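Local coordinates for Myo-inositol-1-phosphate synthase-related protein (Thermotoga maritima MSB8, PDB 3CIN) that is related to myo-inositol-1-phosphate synthases, binds nicotinamide-adenine-dinucleotide, probably on a Rossmann-type domain, and assembles as a tetramer, at residues 133-138 and 184-189; 301-306 and 323-328. All coordinates share one frame; numbering follows the deposited sequence. Where two conformers were deposited one is given.

Contact 1: 133-138 and 184-189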
ATOM      1  N   GLU A 133       8.364  50.526  -8.447  1.00 30.44           N
ATOM      2  CA  GLU A 133       9.204  50.569  -9.647  1.00 29.78           C
ATOM      3  C   GLU A 133       9.194  49.271 -10.448  1.00 32.74           C
ATOM      4  O   GLU A 133       9.322  49.302 -11.647  1.00 32.38           O
ATOM      5  CB  GLU A 133      10.654  50.888  -9.322  1.00 27.68           C
ATOM      6  CG  GLU A 133      10.820  52.173  -8.497  1.00 27.57           C
ATOM      7  CD  GLU A 133      12.291  52.670  -8.497  1.00 31.33           C
ATOM      8  OE1 GLU A 133      13.007  52.388  -9.460  1.00 35.25           O
ATOM      9  OE2 GLU A 133      12.718  53.284  -7.504  1.00 32.26           O
ATOM     10  N   LEU A 134       9.041  48.142  -9.757  1.00 31.55           N
ATOM     11  CA  LEU A 134       8.964  46.809 -10.395  1.00 30.35           C
ATOM     12  C   LEU A 134       7.570  46.589 -11.013  1.00 32.51           C
ATOM     13  O   LEU A 134       7.412  45.871 -11.998  1.00 31.89           O
ATOM     14  CB  LEU A 134       9.291  45.730  -9.362  1.00 28.08           C
ATOM     15  CG  LEU A 134      10.746  45.736  -8.820  1.00 31.06           C
ATOM     16  CD1 LEU A 134      11.006  44.594  -7.788  1.00 29.58           C
ATOM     17  CD2 LEU A 134      11.781  45.794  -9.919  1.00 32.69           C
ATOM     18  N   ASP A 135       6.582  47.227 -10.407  1.00 30.58           N
ATOM     19  CA  ASP A 135       5.205  47.291 -10.895  1.00 29.06           C
ATOM     20  C   ASP A 135       4.455  45.969 -11.051  1.00 28.06           C
ATOM     21  O   ASP A 135       3.715  45.773 -12.033  1.00 31.44           O
ATOM     22  CB  ASP A 135       5.165  48.027 -12.220  1.00 29.85           C
ATOM     23  CG  ASP A 135       3.774  48.396 -12.613  1.00 35.37           C
ATOM     24  OD1 ASP A 135       3.022  48.791 -11.703  1.00 33.48           O
ATOM     25  OD2 ASP A 135       3.407  48.282 -13.818  1.00 38.30           O
ATOM     26  N   PRO A 136       4.574  45.050 -10.063  1.00 27.61           N
ATOM     27  CA  PRO A 136       3.819  43.806 -10.236  1.00 29.06           C
ATOM     28  C   PRO A 136       2.324  43.969 -10.151  1.00 27.48           C
ATOM     29  O   PRO A 136       1.834  44.814  -9.390  1.00 28.55           O
ATOM     30  CB  PRO A 136       4.255  42.960  -9.034  1.00 28.73           C
ATOM     31  CG  PRO A 136       4.626  43.989  -7.981  1.00 29.21           C
ATOM     32  CD  PRO A 136       5.318  45.060  -8.802  1.00 29.06           C
ATOM     33  N   ASP A 137       1.609  43.122 -10.894  1.00 28.32           N
ATOM     34  CA  ASP A 137       0.155  42.937 -10.716  1.00 28.84           C
ATOM     35  C   ASP A 137      -0.094  41.963  -9.556  1.00 27.76           C
ATOM     36  O   ASP A 137      -1.095  42.115  -8.823  1.00 28.72           O
ATOM     37  CB  ASP A 137      -0.444  42.317 -11.997  1.00 28.67           C
ATOM     38  CG  ASP A 137      -0.346  43.228 -13.190  1.00 31.84           C
ATOM     39  OD1 ASP A 137      -1.006  44.264 -13.129  1.00 33.55           O
ATOM     40  OD2 ASP A 137       0.341  42.920 -14.198  1.00 30.86           O
ATOM     41  N   VAL A 138       0.758  40.939  -9.459  1.00 28.94           N
ATOM     42  CA  VAL A 138       0.534  39.827  -8.537  1.00 27.65           C
ATOM     43  C   VAL A 138       1.781  39.566  -7.721  1.00 27.98           C
ATOM     44  O   VAL A 138       2.892  39.427  -8.281  1.00 28.44           O
ATOM     45  CB  VAL A 138       0.063  38.548  -9.245  1.00 30.48           C
ATOM     46  CG1 VAL A 138      -0.209  37.428  -8.217  1.00 30.67           C
ATOM     47  CG2 VAL A 138      -1.182  38.833 -10.109  1.00 25.80           C
ATOM     48  N   ASN A 184      -2.734  50.114  -2.755  1.00 29.33           N
ATOM     49  CA  ASN A 184      -3.370  51.414  -2.651  1.00 31.00           C
ATOM     50  C   ASN A 184      -2.614  52.444  -3.467  1.00 31.48           C
ATOM     51  O   ASN A 184      -3.237  53.182  -4.221  1.00 33.52           O
ATOM     52  CB  ASN A 184      -3.516  51.811  -1.188  1.00 30.97           C
ATOM     53  CG  ASN A 184      -4.255  53.123  -1.015  1.00 34.97           C
ATOM     54  OD1 ASN A 184      -5.443  53.148  -0.725  1.00 48.03           O
ATOM     55  ND2 ASN A 184      -3.553  54.190  -1.195  1.00 37.54           N
ATOM     56  N   LYS A 185      -1.279  52.441  -3.402  1.00 31.34           N
ATOM     57  CA  LYS A 185      -0.510  53.433  -4.180  1.00 32.96           C
ATOM     58  C   LYS A 185      -0.586  53.169  -5.685  1.00 36.29           C
ATOM     59  O   LYS A 185      -0.470  54.092  -6.517  1.00 32.80           O
ATOM     60  CB  LYS A 185       0.947  53.474  -3.734  1.00 34.82           C
ATOM     61  CG  LYS A 185       1.140  54.148  -2.347  1.00 41.37           C
ATOM     62  N   ARG A 186      -0.718  51.901  -6.043  1.00 35.14           N
ATOM     63  CA  ARG A 186      -0.686  51.480  -7.453  1.00 35.93           C
ATOM     64  C   ARG A 186      -2.037  51.513  -8.140  1.00 36.55           C
ATOM     65  O   ARG A 186      -2.091  51.542  -9.376  1.00 39.66           O
ATOM     66  CB  ARG A 186      -0.150  50.056  -7.534  1.00 37.55           C
ATOM     67  CG  ARG A 186       0.140  49.626  -8.952  1.00 41.38           C
ATOM     68  CD  ARG A 186       0.091  48.175  -9.105  1.00 36.99           C
ATOM     69  NE  ARG A 186       0.639  47.779 -10.404  1.00 33.82           N
ATOM     70  CZ  ARG A 186       0.042  46.922 -11.226  1.00 34.04           C
ATOM     71  NH1 ARG A 186      -1.119  46.370 -10.901  1.00 30.95           N
ATOM     72  NH2 ARG A 186       0.618  46.595 -12.358  1.00 35.96           N
ATOM     73  N   GLY A 187      -3.121  51.497  -7.378  1.00 34.58           N
ATOM     74  CA  GLY A 187      -4.450  51.385  -7.933  1.00 35.97           C
ATOM     75  C   GLY A 187      -4.959  49.955  -8.085  1.00 39.11           C
ATOM     76  O   GLY A 187      -5.938  49.706  -8.788  1.00 45.15           O
ATOM     77  N   GLY A 188      -4.288  49.017  -7.439  1.00 32.15           N
ATOM     78  CA  GLY A 188      -4.759  47.640  -7.361  1.00 31.01           C
ATOM     79  C   GLY A 188      -3.688  46.614  -7.609  1.00 30.03           C
ATOM     80  O   GLY A 188      -2.858  46.742  -8.528  1.00 31.88           O
ATOM     81  N   ALA A 189      -3.746  45.527  -6.839  1.00 27.27           N
ATOM     82  CA  ALA A 189      -2.819  44.426  -7.021  1.00 28.89           C
ATOM     83  C   ALA A 189      -3.402  43.203  -6.348  1.00 27.73           C
ATOM     84  O   ALA A 189      -4.492  43.275  -5.760  1.00 26.55           O
ATOM     85  CB  ALA A 189      -1.454  44.789  -6.443  1.00 32.69           C
TER
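Asp-135 and Arg-186 face each other where two helices end, their CA atoms 8.0 Å apart, and the chains close to 5.0 Å between the CA atoms of Asp-137 and Ala-189 as each leads into a strand. Each helix gives way to a residue with positive phi, Asp-135 after one and Gly-187 after the other. Arg-186 illustrates how one guanidinium can join two such turns. Its CG lies opposite the backbone N (chi1 -170°) and the chain runs extended to NE, carrying the flat group across to both aspartates. Arg-186 NE gives a nearly straight bond in the guanidinium plane to Asp-135 OD1 (2.9 Å), a salt bridge. At the far end NH1 and NH2 converge on a single oxygen from the same face of its carboxylate, Arg-186 NH2 lying 2.9 Å from Asp-137 OD1. Arg-186 NH1 also reaches back to Gly-188 O (3.0 Å) and, with the bonds to the two aspartates, holds the guanidinium's rotation. Pro-136 O sits over the centre of one face, 3.3 Å from Arg-186 CZ, and accepts a hydrogen bond from Tyr-182. Strands 138-141 and 189-193 start here as neighbours in the parallel sheet, with strand 14-19 beside the first and Leu-347 of helix 328-348 against Arg-186.

Contact 2: 301-306 and 323-328. With NAD (nicotinamide-adenine-dinucleotide), chain F.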
ATOM      1  N   LYS A 301      10.418  14.779  -3.337  1.00 31.69           N
ATOM      2  CA  LYS A 301       9.353  13.804  -3.627  1.00 29.05           C
ATOM      3  C   LYS A 301       8.850  13.106  -2.353  1.00 30.51           C
ATOM      4  O   LYS A 301       9.459  12.135  -1.932  1.00 33.45           O
ATOM      5  CB  LYS A 301       9.818  12.794  -4.662  1.00 31.98           C
ATOM      6  CG  LYS A 301       8.680  12.025  -5.421  1.00 33.56           C
ATOM      7  CD  LYS A 301       9.241  11.108  -6.568  1.00 34.34           C
ATOM      8  CE  LYS A 301       8.058  10.468  -7.360  1.00 45.26           C
ATOM      9  NZ  LYS A 301       8.469   9.424  -8.355  1.00 50.74           N
ATOM     10  N   LYS A 302       7.728  13.600  -1.850  1.00 29.45           N
ATOM     11  CA  LYS A 302       7.129  13.155  -0.579  1.00 27.49           C
ATOM     12  C   LYS A 302       6.706  11.730  -0.666  1.00 31.26           C
ATOM     13  O   LYS A 302       6.339  11.268  -1.743  1.00 30.00           O
ATOM     14  CB  LYS A 302       5.877  13.978  -0.251  1.00 32.68           C
ATOM     15  CG  LYS A 302       6.103  15.326   0.242  1.00 39.96           C
ATOM     16  CD  LYS A 302       4.796  15.784   0.866  1.00 47.89           C
ATOM     17  CE  LYS A 302       4.889  17.136   1.481  1.00 52.33           C
ATOM     18  NZ  LYS A 302       3.540  17.740   1.495  1.00 46.59           N
ATOM     19  N   PHE A 303       6.804  10.998   0.452  1.00 26.34           N
ATOM     20  CA  PHE A 303       6.113   9.734   0.601  1.00 25.28           C
ATOM     21  C   PHE A 303       4.888  10.043   1.438  1.00 28.16           C
ATOM     22  O   PHE A 303       4.990  10.721   2.449  1.00 26.76           O
ATOM     23  CB  PHE A 303       6.947   8.681   1.299  1.00 28.63           C
ATOM     24  CG  PHE A 303       6.177   7.456   1.661  1.00 26.87           C
ATOM     25  CD1 PHE A 303       5.672   6.593   0.680  1.00 24.80           C
ATOM     26  CD2 PHE A 303       5.939   7.139   3.012  1.00 30.77           C
ATOM     27  CE1 PHE A 303       4.953   5.452   1.034  1.00 27.01           C
ATOM     28  CE2 PHE A 303       5.243   5.977   3.369  1.00 29.51           C
ATOM     29  CZ  PHE A 303       4.712   5.144   2.369  1.00 30.11           C
ATOM     30  N   ILE A 304       3.736   9.553   1.013  1.00 28.04           N
ATOM     31  CA  ILE A 304       2.496   9.695   1.777  1.00 28.40           C
ATOM     32  C   ILE A 304       1.891   8.314   2.043  1.00 27.51           C
ATOM     33  O   ILE A 304       1.998   7.391   1.251  1.00 23.87           O
ATOM     34  CB  ILE A 304       1.487  10.660   1.066  1.00 29.00           C
ATOM     35  CG1 ILE A 304       0.896  10.070  -0.204  1.00 33.35           C
ATOM     36  CG2 ILE A 304       2.133  12.070   0.744  1.00 30.15           C
ATOM     37  CD1 ILE A 304      -0.364  10.805  -0.700  1.00 37.99           C
ATOM     38  N   ALA A 305       1.177   8.185   3.179  1.00 27.03           N
ATOM     39  CA  ALA A 305       0.459   6.967   3.510  1.00 24.67           C
ATOM     40  C   ALA A 305      -0.826   7.395   4.187  1.00 29.00           C
ATOM     41  O   ALA A 305      -0.813   8.242   5.037  1.00 30.24           O
ATOM     42  CB  ALA A 305       1.291   6.019   4.372  1.00 23.40           C
ATOM     43  N   ILE A 306      -1.966   6.873   3.755  1.00 26.66           N
ATOM     44  CA  ILE A 306      -3.267   7.282   4.306  1.00 27.81           C
ATOM     45  C   ILE A 306      -4.016   5.982   4.619  1.00 27.71           C
ATOM     46  O   ILE A 306      -4.017   5.067   3.839  1.00 28.42           O
ATOM     47  CB  ILE A 306      -4.072   8.121   3.291  1.00 27.91           C
ATOM     48  CG1 ILE A 306      -3.468   9.481   2.937  1.00 27.68           C
ATOM     49  CG2 ILE A 306      -5.499   8.460   3.758  1.00 30.98           C
ATOM     50  CD1 ILE A 306      -3.860  10.017   1.564  1.00 32.79           C
ATOM     51  N   ASN A 323      -1.024   4.842  -0.710  1.00 27.89           N
ATOM     52  CA  ASN A 323       0.382   5.238  -0.575  1.00 27.24           C
ATOM     53  C   ASN A 323       0.719   6.070  -1.795  1.00 33.46           C
ATOM     54  O   ASN A 323       0.137   5.899  -2.833  1.00 32.31           O
ATOM     55  CB  ASN A 323       1.362   4.084  -0.659  0.50 29.72           C
ATOM     56  CG  ASN A 323       1.375   3.189   0.556  0.50 32.37           C
ATOM     57  OD1 ASN A 323       1.057   3.598   1.674  0.50 35.21           O
ATOM     58  ND2 ASN A 323       1.760   1.952   0.335  0.50 33.69           N
ATOM     59  N   GLY A 324       1.701   6.931  -1.710  1.00 31.02           N
ATOM     60  CA  GLY A 324       2.032   7.703  -2.924  1.00 29.17           C
ATOM     61  C   GLY A 324       3.416   8.248  -2.836  1.00 30.37           C
ATOM     62  O   GLY A 324       3.974   8.371  -1.742  1.00 26.98           O
ATOM     63  N   ARG A 325       3.970   8.577  -3.995  1.00 26.53           N
ATOM     64  CA  ARG A 325       5.190   9.380  -4.063  1.00 27.46           C
ATOM     65  C   ARG A 325       4.803  10.525  -4.941  1.00 30.26           C
ATOM     66  O   ARG A 325       4.529  10.315  -6.130  1.00 35.62           O
ATOM     67  CB  ARG A 325       6.291   8.603  -4.726  1.00 32.16           C
ATOM     68  CG  ARG A 325       6.811   7.477  -3.903  1.00 41.97           C
ATOM     69  CD  ARG A 325       7.544   7.983  -2.606  1.00 40.02           C
ATOM     70  NE  ARG A 325       8.574   9.038  -2.693  1.00 31.46           N
ATOM     71  CZ  ARG A 325       9.870   8.864  -3.000  1.00 37.63           C
ATOM     72  NH1 ARG A 325      10.308   7.687  -3.358  1.00 40.88           N
ATOM     73  NH2 ARG A 325      10.740   9.862  -2.975  1.00 41.19           N
ATOM     74  N   ILE A 326       4.856  11.702  -4.385  1.00 29.22           N
ATOM     75  CA  ILE A 326       4.408  12.919  -5.063  1.00 26.72           C
ATOM     76  C   ILE A 326       5.459  14.047  -5.008  1.00 32.80           C
ATOM     77  O   ILE A 326       6.005  14.384  -3.956  1.00 34.16           O
ATOM     78  CB  ILE A 326       3.040  13.351  -4.585  1.00 34.90           C
ATOM     79  CG1 ILE A 326       2.983  13.571  -3.093  1.00 42.17           C
ATOM     80  CG2 ILE A 326       1.966  12.239  -4.827  1.00 40.45           C
ATOM     81  CD1 ILE A 326       1.544  13.699  -2.645  1.00 48.59           C
ATOM     82  N   ASN A 327       5.730  14.643  -6.168  1.00 29.44           N
ATOM     83  CA  ASN A 327       6.690  15.715  -6.247  1.00 30.73           C
ATOM     84  C   ASN A 327       6.079  16.991  -5.756  1.00 35.22           C
ATOM     85  O   ASN A 327       5.196  17.583  -6.416  1.00 35.25           O
ATOM     86  CB  ASN A 327       7.180  15.841  -7.691  1.00 29.78           C
ATOM     87  CG  ASN A 327       8.130  14.783  -8.073  1.00 33.78           C
ATOM     88  OD1 ASN A 327       9.331  14.915  -7.825  1.00 34.35           O
ATOM     89  ND2 ASN A 327       7.648  13.742  -8.751  1.00 31.99           N
ATOM     90  N   ASP A 328       6.606  17.489  -4.625  1.00 34.47           N
ATOM     91  CA  ASP A 328       6.024  18.642  -3.945  1.00 38.57           C
ATOM     92  C   ASP A 328       5.982  19.935  -4.730  1.00 29.46           C
ATOM     93  O   ASP A 328       4.924  20.564  -4.903  1.00 33.35           O
ATOM     94  CB  ASP A 328       6.857  18.945  -2.691  1.00 42.23           C
ATOM     95  CG  ASP A 328       6.393  18.214  -1.496  1.00 59.01           C
ATOM     96  OD1 ASP A 328       5.157  18.042  -1.347  1.00 70.58           O
ATOM     97  OD2 ASP A 328       7.289  17.832  -0.701  1.00 64.35           O
TER
HETATM   98  PA  NAD F 400      12.002  26.423   0.544  1.00 30.21           P
HETATM   99  O1A NAD F 400      12.704  25.635  -0.530  1.00 30.14           O
HETATM  100  O2A NAD F 400      12.750  26.389   1.841  1.00 32.40           O
HETATM  101  O5B NAD F 400      11.996  27.909   0.040  1.00 29.79           O
HETATM  102  C5B NAD F 400      11.646  28.975   0.919  1.00 33.91           C
HETATM  103  C4B NAD F 400      12.424  30.200   0.472  1.00 31.32           C
HETATM  104  O4B NAD F 400      11.933  31.334   1.168  1.00 31.01           O
HETATM  105  C3B NAD F 400      13.925  30.137   0.729  1.00 31.00           C
HETATM  106  O3B NAD F 400      14.658  30.605  -0.390  1.00 28.33           O
HETATM  107  C2B NAD F 400      14.122  31.069   1.918  1.00 33.16           C
HETATM  108  O2B NAD F 400      15.443  31.523   2.032  1.00 29.18           O
HETATM  109  C1B NAD F 400      13.069  32.113   1.620  1.00 30.92           C
HETATM  110  N9A NAD F 400      12.633  32.914   2.767  1.00 26.88           N
HETATM  111  C8A NAD F 400      12.426  32.412   4.048  1.00 28.52           C
HETATM  112  N7A NAD F 400      11.889  33.442   4.789  1.00 29.18           N
HETATM  113  C5A NAD F 400      11.793  34.544   3.976  1.00 28.23           C
HETATM  114  C6A NAD F 400      11.415  35.866   4.221  1.00 30.78           C
HETATM  115  N6A NAD F 400      10.940  36.288   5.436  1.00 31.10           N
HETATM  116  N1A NAD F 400      11.398  36.728   3.142  1.00 26.93           N
HETATM  117  C2A NAD F 400      11.821  36.302   1.896  1.00 28.62           C
HETATM  118  N3A NAD F 400      12.275  35.022   1.656  1.00 26.17           N
HETATM  119  C4A NAD F 400      12.254  34.178   2.708  1.00 26.24           C
HETATM  120  O3  NAD F 400      10.513  25.940   0.716  1.00 28.15           O
HETATM  121  PN  NAD F 400       9.544  25.493  -0.445  1.00 29.79           P
HETATM  122  O1N NAD F 400       9.510  24.001  -0.465  1.00 31.96           O
HETATM  123  O2N NAD F 400       9.772  26.314  -1.670  1.00 29.80           O
HETATM  124  O5D NAD F 400       8.134  25.904   0.173  1.00 31.31           O
HETATM  125  C5D NAD F 400       7.749  27.259   0.221  1.00 32.51           C
HETATM  126  C4D NAD F 400       6.499  27.450   1.071  1.00 31.50           C
HETATM  127  O4D NAD F 400       5.419  26.847   0.413  1.00 31.31           O
HETATM  128  C3D NAD F 400       6.554  26.878   2.479  1.00 30.99           C
HETATM  129  O3D NAD F 400       5.851  27.757   3.395  1.00 34.51           O
HETATM  130  C2D NAD F 400       5.734  25.607   2.325  1.00 33.56           C
HETATM  131  O2D NAD F 400       5.105  25.221   3.551  1.00 38.87           O
HETATM  132  C1D NAD F 400       4.691  26.083   1.338  1.00 33.24           C
HETATM  133  N1N NAD F 400       4.019  24.985   0.646  1.00 36.64           N
HETATM  134  C2N NAD F 400       4.730  24.137  -0.102  1.00 35.64           C
HETATM  135  C3N NAD F 400       3.975  23.128  -0.758  1.00 42.39           C
HETATM  136  C7N NAD F 400       4.665  22.343  -1.778  1.00 41.61           C
HETATM  137  O7N NAD F 400       6.003  22.583  -1.917  1.00 48.49           O
HETATM  138  N7N NAD F 400       3.983  21.455  -2.518  1.00 57.75           N
HETATM  139  C4N NAD F 400       2.606  23.012  -0.621  1.00 43.86           C
HETATM  140  C5N NAD F 400       1.914  23.889   0.163  1.00 51.05           C
HETATM  141  C6N NAD F 400       2.658  24.902   0.784  1.00 38.95           C
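Bends at chi2 and chi3 (-66° and -50°) fold Arg-325 back over the neighbouring strand, where its NH2 meets Lys-301 O at 2.8 Å. The extended Lys-302 chain crosses the Asp-328 side chain at about a right angle, Lys-302 NZ lying 3.3 Å from Asp-328 OD1 in a long salt bridge; the carboxylate is crowded against the methylenes, so its fine placement is uncertain. On the face that carries Lys-301, Phe-303 and Arg-325, which meets a neighbouring subunit, Arg-325 NE also bonds to Lys-302 O (3.3 Å) from above the carbonyl plane, so that oxygen accepts both this donor and Ile-326 N. The Lys-301 and Arg-325 side chains cross at about a right angle, Lys-301 CD lying over one guanidinium face toward its rim. Arg-325 NH1 forms salt bridges with Glu-309 and Glu-319 of that neighbouring subunit. On the face of Lys-302, Ile-304 and Ile-326, Ile-304 CG2 touches Ile-326 CD1 at 3.8 Å, while its CG1 lies against Gly-324. Just past the strand, Asp-328 O accepts a bond from N7N of NAD (2.7 Å). Strand 242-252 flanks 301-311 on its other side, helix 225-238 packs on Ile-304, and beyond residues 323-325 the sheet continues into another neighbouring subunit; helix 328-348 begins at Asp-328.

Contact 1 closes in the chain before contact 2 opens, and the two lie on opposite sides of the chain's centre, with centres 37 Å apart and nearest atoms about 18 Å apart. They belong to different sheets: 133-138 and 184-189 lead into neighbouring strands of the seven-stranded parallel sheet, probably that of the Rossmann-type domain, whereas 301-306 and 323-328 form the hairpin at one side of the four-stranded mixed sheet. Helix 328-348 links them, starting at the end of contact 2 and packing Leu-347 against contact 1. No other subunit touches contact 1, while three others meet contact 2. Contact 1 is thus internal to one subunit, whereas contact 2 lies at the subunit interfaces and, through Asp-328, borders NAD.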